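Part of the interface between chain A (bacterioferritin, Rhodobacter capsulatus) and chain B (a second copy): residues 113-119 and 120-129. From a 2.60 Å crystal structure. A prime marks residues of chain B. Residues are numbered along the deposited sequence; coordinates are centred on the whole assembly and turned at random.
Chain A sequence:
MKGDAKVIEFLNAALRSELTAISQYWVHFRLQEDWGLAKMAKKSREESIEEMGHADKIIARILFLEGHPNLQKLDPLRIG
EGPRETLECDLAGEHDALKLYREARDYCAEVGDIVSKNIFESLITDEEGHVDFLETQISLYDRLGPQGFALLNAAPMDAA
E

Chain A 113-119: DIVSKNI
Chain B (120-129) FESLITDEEG

The first turns of one helix, residues 114-119 of chain A, meet the side of helix 120-129 of chain B. The axes approach to 9.9 Å, and the N-to-C directions differ by 106°, so the crossing is nearly perpendicular and the contact compact, burying 359 Å² over both sides. Both stretches have helical backbone angles, with phi near -65° and psi near -40°, except Asp113 at -84/85. This N-cap residue (chi1 t) accepts from Ser116 N at OD1 (3.0 Å), and its OD2 accepts from Ser116 OG (2.7 Å), satisfying an amide that has no preceding helical turn to pair with.

Val115 (chi1 t) covers the most surface. Its CA lies 5.9 Å from the CA of Thr125′, a spacing that a short, branched side chain fills well. Val115 CG2 sits 4.1 Å from Ile124′ CG2, 3.9 Å from Thr125′ CA and 3.5 Å from Glu128′ OE2. Thr125′ (chi1 m) turns its hydroxyl to its own helix, OG1 donating to Glu121′ O at 2.7 Å.

Glu121′ (chi1 m, chi2 -145°, chi3 -18°) is the polar centre. Its long side chain reaches across the interface so that each carboxylate oxygen finds a donor: Lys117 NZ forms a salt bridge with Glu121′ OE2 at 3.1 Å, and Asn118 ND2 donates to Glu121′ OE1 at 3.2 Å, with an angle of 156°. Lys117 (t, t, p, t) supplies the length and charge needed; Asn118 (m, chi2 -28°) offers its amide from a shorter stem.

Ile114 (m, m) joins the polar and apolar parts. Its CA is 6.8 Å from the CA of Glu121′; Ile114 CG2 packs 3.5 Å from Glu121′ CD, while Ile114 CG1 meets Ile124′ CD1 at 4.0 Å. Ile124′ (m, t) thus gives both aliphatic neighbours a hydrocarbon surface.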

ATOM      1  N   ASP A 113     -23.705 -52.706   0.217  1.00 25.34           N
ATOM      2  CA  ASP A 113     -23.865 -51.296  -0.125  1.00 23.71           C
ATOM      3  C   ASP A 113     -22.715 -50.544   0.560  1.00 23.80           C
ATOM      4  O   ASP A 113     -22.854 -50.026   1.668  1.00 23.14           O
ATOM      5  CB  ASP A 113     -25.210 -50.771   0.379  1.00 22.79           C
ATOM      6  CG  ASP A 113     -25.461 -49.338  -0.038  1.00 23.81           C
ATOM      7  OD1 ASP A 113     -24.482 -48.650  -0.407  1.00 25.72           O
ATOM      8  OD2 ASP A 113     -26.627 -48.895   0.008  1.00 25.35           O
ATOM      9  N   ILE A 114     -21.575 -50.507  -0.122  1.00 23.52           N
ATOM     10  CA  ILE A 114     -20.361 -49.878   0.384  1.00 22.94           C
ATOM     11  C   ILE A 114     -20.507 -48.421   0.812  1.00 23.33           C
ATOM     12  O   ILE A 114     -20.159 -48.060   1.934  1.00 23.20           O
ATOM     13  CB  ILE A 114     -19.241 -49.976  -0.668  1.00 23.18           C
ATOM     14  CG1 ILE A 114     -19.061 -51.442  -1.085  1.00 22.89           C
ATOM     15  CG2 ILE A 114     -17.953 -49.374  -0.125  1.00 22.10           C
ATOM     16  CD1 ILE A 114     -18.730 -52.391   0.060  1.00 22.25           C
ATOM     17  N   VAL A 115     -21.019 -47.583  -0.080  1.00 23.52           N
ATOM     18  CA  VAL A 115     -21.183 -46.173   0.229  1.00 21.92           C
ATOM     19  C   VAL A 115     -22.094 -45.945   1.431  1.00 23.05           C
ATOM     20  O   VAL A 115     -21.739 -45.200   2.349  1.00 24.67           O
ATOM     21  CB  VAL A 115     -21.722 -45.398  -0.984  1.00 21.37           C
ATOM     22  CG1 VAL A 115     -21.847 -43.923  -0.635  1.00 18.68           C
ATOM     23  CG2 VAL A 115     -20.787 -45.591  -2.172  1.00 19.17           C
ATOM     24  N   SER A 116     -23.265 -46.568   1.447  1.00 22.40           N
ATOM     25  CA  SER A 116     -24.157 -46.395   2.592  1.00 22.68           C
ATOM     26  C   SER A 116     -23.488 -46.890   3.881  1.00 22.40           C
ATOM     27  O   SER A 116     -23.699 -46.334   4.956  1.00 22.90           O
ATOM     28  CB  SER A 116     -25.475 -47.137   2.366  1.00 22.02           C
ATOM     29  OG  SER A 116     -26.201 -46.546   1.304  1.00 23.52           O
ATOM     30  N   LYS A 117     -22.673 -47.932   3.765  1.00 21.98           N
ATOM     31  CA  LYS A 117     -21.977 -48.476   4.920  1.00 22.59           C
ATOM     32  C   LYS A 117     -21.041 -47.421   5.509  1.00 22.18           C
ATOM     33  O   LYS A 117     -21.041 -47.177   6.720  1.00 21.65           O
ATOM     34  CB  LYS A 117     -21.166 -49.710   4.520  1.00 22.66           C
ATOM     35  CG  LYS A 117     -20.451 -50.367   5.676  1.00 23.44           C
ATOM     36  CD  LYS A 117     -19.305 -51.254   5.206  1.00 24.83           C
ATOM     37  CE  LYS A 117     -18.215 -50.426   4.556  1.00 26.38           C
ATOM     38  NZ  LYS A 117     -16.974 -51.215   4.325  1.00 28.44           N
ATOM     39  N   ASN A 118     -20.240 -46.795   4.650  1.00 21.96           N
ATOM     40  CA  ASN A 118     -19.311 -45.778   5.115  1.00 21.42           C
ATOM     41  C   ASN A 118     -20.009 -44.567   5.713  1.00 20.69           C
ATOM     42  O   ASN A 118     -19.453 -43.904   6.578  1.00 21.24           O
ATOM     43  CB  ASN A 118     -18.374 -45.343   3.991  1.00 21.81           C
ATOM     44  CG  ASN A 118     -17.423 -46.444   3.586  1.00 23.93           C
ATOM     45  OD1 ASN A 118     -17.074 -47.300   4.400  1.00 25.40           O
ATOM     46  ND2 ASN A 118     -16.988 -46.428   2.330  1.00 24.44           N
ATOM     47  N   ILE A 119     -21.218 -44.267   5.258  1.00 19.63           N
ATOM     48  CA  ILE A 119     -21.939 -43.142   5.826  1.00 18.59           C
ATOM     49  C   ILE A 119     -22.225 -43.472   7.290  1.00 20.31           C
ATOM     50  O   ILE A 119     -22.069 -42.625   8.171  1.00 21.41           O
ATOM     51  CB  ILE A 119     -23.258 -42.880   5.089  1.00 17.41           C
ATOM     52  CG1 ILE A 119     -22.968 -42.259   3.722  1.00 15.18           C
ATOM     53  CG2 ILE A 119     -24.151 -41.974   5.924  1.00 15.01           C
ATOM     54  CD1 ILE A 119     -24.204 -42.005   2.886  1.00 13.89           C
TER
ATOM     55  N   PHE B 120     -10.613 -49.316  -3.721  1.00 19.30           N
ATOM     56  CA  PHE B 120     -11.820 -49.682  -4.441  1.00 18.98           C
ATOM     57  C   PHE B 120     -13.062 -49.071  -3.798  1.00 20.50           C
ATOM     58  O   PHE B 120     -14.049 -48.801  -4.488  1.00 20.19           O
ATOM     59  CB  PHE B 120     -11.953 -51.201  -4.539  1.00 17.18           C
ATOM     60  CG  PHE B 120     -11.036 -51.817  -5.553  1.00 17.20           C
ATOM     61  CD1 PHE B 120     -11.188 -51.539  -6.906  1.00 15.58           C
ATOM     62  CD2 PHE B 120     -10.005 -52.659  -5.157  1.00 15.98           C
ATOM     63  CE1 PHE B 120     -10.329 -52.087  -7.850  1.00 14.74           C
ATOM     64  CE2 PHE B 120      -9.141 -53.211  -6.098  1.00 17.20           C
ATOM     65  CZ  PHE B 120      -9.304 -52.924  -7.447  1.00 15.98           C
ATOM     66  N   GLU B 121     -13.030 -48.844  -2.485  1.00 20.50           N
ATOM     67  CA  GLU B 121     -14.185 -48.222  -1.844  1.00 21.88           C
ATOM     68  C   GLU B 121     -14.205 -46.755  -2.267  1.00 21.98           C
ATOM     69  O   GLU B 121     -15.260 -46.154  -2.451  1.00 22.32           O
ATOM     70  CB  GLU B 121     -14.112 -48.340  -0.324  1.00 21.67           C
ATOM     71  CG  GLU B 121     -14.111 -49.771   0.166  1.00 24.20           C
ATOM     72  CD  GLU B 121     -14.849 -49.939   1.481  1.00 25.17           C
ATOM     73  OE1 GLU B 121     -15.059 -48.920   2.173  1.00 26.93           O
ATOM     74  OE2 GLU B 121     -15.210 -51.088   1.827  1.00 24.64           O
ATOM     75  N   SER B 122     -13.024 -46.186  -2.449  1.00 22.12           N
ATOM     76  CA  SER B 122     -12.929 -44.806  -2.891  1.00 23.28           C
ATOM     77  C   SER B 122     -13.436 -44.712  -4.344  1.00 22.88           C
ATOM     78  O   SER B 122     -14.204 -43.813  -4.688  1.00 22.35           O
ATOM     79  CB  SER B 122     -11.474 -44.322  -2.786  1.00 23.80           C
ATOM     80  OG  SER B 122     -11.305 -43.059  -3.409  1.00 28.61           O
ATOM     81  N   LEU B 123     -13.012 -45.645  -5.194  1.00 22.00           N
ATOM     82  CA  LEU B 123     -13.452 -45.639  -6.580  1.00 21.30           C
ATOM     83  C   LEU B 123     -14.958 -45.853  -6.652  1.00 20.55           C
ATOM     84  O   LEU B 123     -15.655 -45.166  -7.392  1.00 21.15           O
ATOM     85  CB  LEU B 123     -12.724 -46.720  -7.382  1.00 21.72           C
ATOM     86  CG  LEU B 123     -11.229 -46.497  -7.634  1.00 22.91           C
ATOM     87  CD1 LEU B 123     -10.626 -47.739  -8.299  1.00 23.53           C
ATOM     88  CD2 LEU B 123     -11.035 -45.270  -8.523  1.00 23.45           C
ATOM     89  N   ILE B 124     -15.462 -46.802  -5.872  1.00 19.84           N
ATOM     90  CA  ILE B 124     -16.894 -47.079  -5.857  1.00 18.48           C
ATOM     91  C   ILE B 124     -17.643 -45.812  -5.485  1.00 18.00           C
ATOM     92  O   ILE B 124     -18.638 -45.464  -6.111  1.00 17.20           O
ATOM     93  CB  ILE B 124     -17.240 -48.206  -4.850  1.00 18.26           C
ATOM     94  CG1 ILE B 124     -16.764 -49.552  -5.396  1.00 17.03           C
ATOM     95  CG2 ILE B 124     -18.741 -48.248  -4.587  1.00 16.03           C
ATOM     96  CD1 ILE B 124     -16.904 -50.684  -4.418  1.00 18.60           C
ATOM     97  N   THR B 125     -17.147 -45.113  -4.471  1.00 18.54           N
ATOM     98  CA  THR B 125     -17.778 -43.880  -4.036  1.00 19.73           C
ATOM     99  C   THR B 125     -17.787 -42.821  -5.144  1.00 21.41           C
ATOM    100  O   THR B 125     -18.813 -42.189  -5.383  1.00 22.13           O
ATOM    101  CB  THR B 125     -17.093 -43.311  -2.784  1.00 19.14           C
ATOM    102  OG1 THR B 125     -17.098 -44.299  -1.751  1.00 19.08           O
ATOM    103  CG2 THR B 125     -17.844 -42.087  -2.284  1.00 16.84           C
ATOM    104  N   ASP B 126     -16.660 -42.627  -5.825  1.00 22.94           N
ATOM    105  CA  ASP B 126     -16.614 -41.647  -6.907  1.00 24.13           C
ATOM    106  C   ASP B 126     -17.555 -42.041  -8.046  1.00 25.16           C
ATOM    107  O   ASP B 126     -18.271 -41.201  -8.592  1.00 24.43           O
ATOM    108  CB  ASP B 126     -15.202 -41.512  -7.481  1.00 25.73           C
ATOM    109  CG  ASP B 126     -14.212 -40.944  -6.488  1.00 28.99           C
ATOM    110  OD1 ASP B 126     -14.635 -40.178  -5.587  1.00 30.48           O
ATOM    111  OD2 ASP B 126     -13.000 -41.249  -6.623  1.00 31.35           O
ATOM    112  N   GLU B 127     -17.557 -43.318  -8.409  1.00 25.77           N
ATOM    113  CA  GLU B 127     -18.410 -43.759  -9.499  1.00 27.57           C
ATOM    114  C   GLU B 127     -19.892 -43.607  -9.176  1.00 26.70           C
ATOM    115  O   GLU B 127     -20.685 -43.272 -10.057  1.00 26.64           O
ATOM    116  CB  GLU B 127     -18.069 -45.204  -9.903  1.00 30.59           C
ATOM    117  CG  GLU B 127     -17.454 -45.325 -11.326  1.00 38.01           C
ATOM    118  CD  GLU B 127     -16.092 -44.608 -11.502  1.00 42.61           C
ATOM    119  OE1 GLU B 127     -16.006 -43.357 -11.337  1.00 44.87           O
ATOM    120  OE2 GLU B 127     -15.095 -45.306 -11.824  1.00 46.32           O
ATOM    121  N   GLU B 128     -20.282 -43.841  -7.928  1.00 25.67           N
ATOM    122  CA  GLU B 128     -21.683 -43.664  -7.584  1.00 25.09           C
ATOM    123  C   GLU B 128     -22.006 -42.174  -7.710  1.00 24.84           C
ATOM    124  O   GLU B 128     -23.131 -41.789  -8.029  1.00 23.95           O
ATOM    125  CB  GLU B 128     -21.975 -44.199  -6.175  1.00 26.71           C
ATOM    126  CG  GLU B 128     -22.208 -45.722  -6.163  1.00 29.11           C
ATOM    127  CD  GLU B 128     -22.887 -46.251  -4.897  1.00 30.62           C
ATOM    128  OE1 GLU B 128     -23.703 -45.524  -4.281  1.00 32.44           O
ATOM    129  OE2 GLU B 128     -22.623 -47.415  -4.526  1.00 30.44           O
ATOM    130  N   GLY B 129     -20.997 -41.338  -7.487  1.00 24.75           N
ATOM    131  CA  GLY B 129     -21.182 -39.905  -7.625  1.00 24.94           C
ATOM    132  C   GLY B 129     -21.504 -39.553  -9.074  1.00 26.15           C
ATOM    133  O   GLY B 129     -22.428 -38.786  -9.333  1.00 26.26           O
TER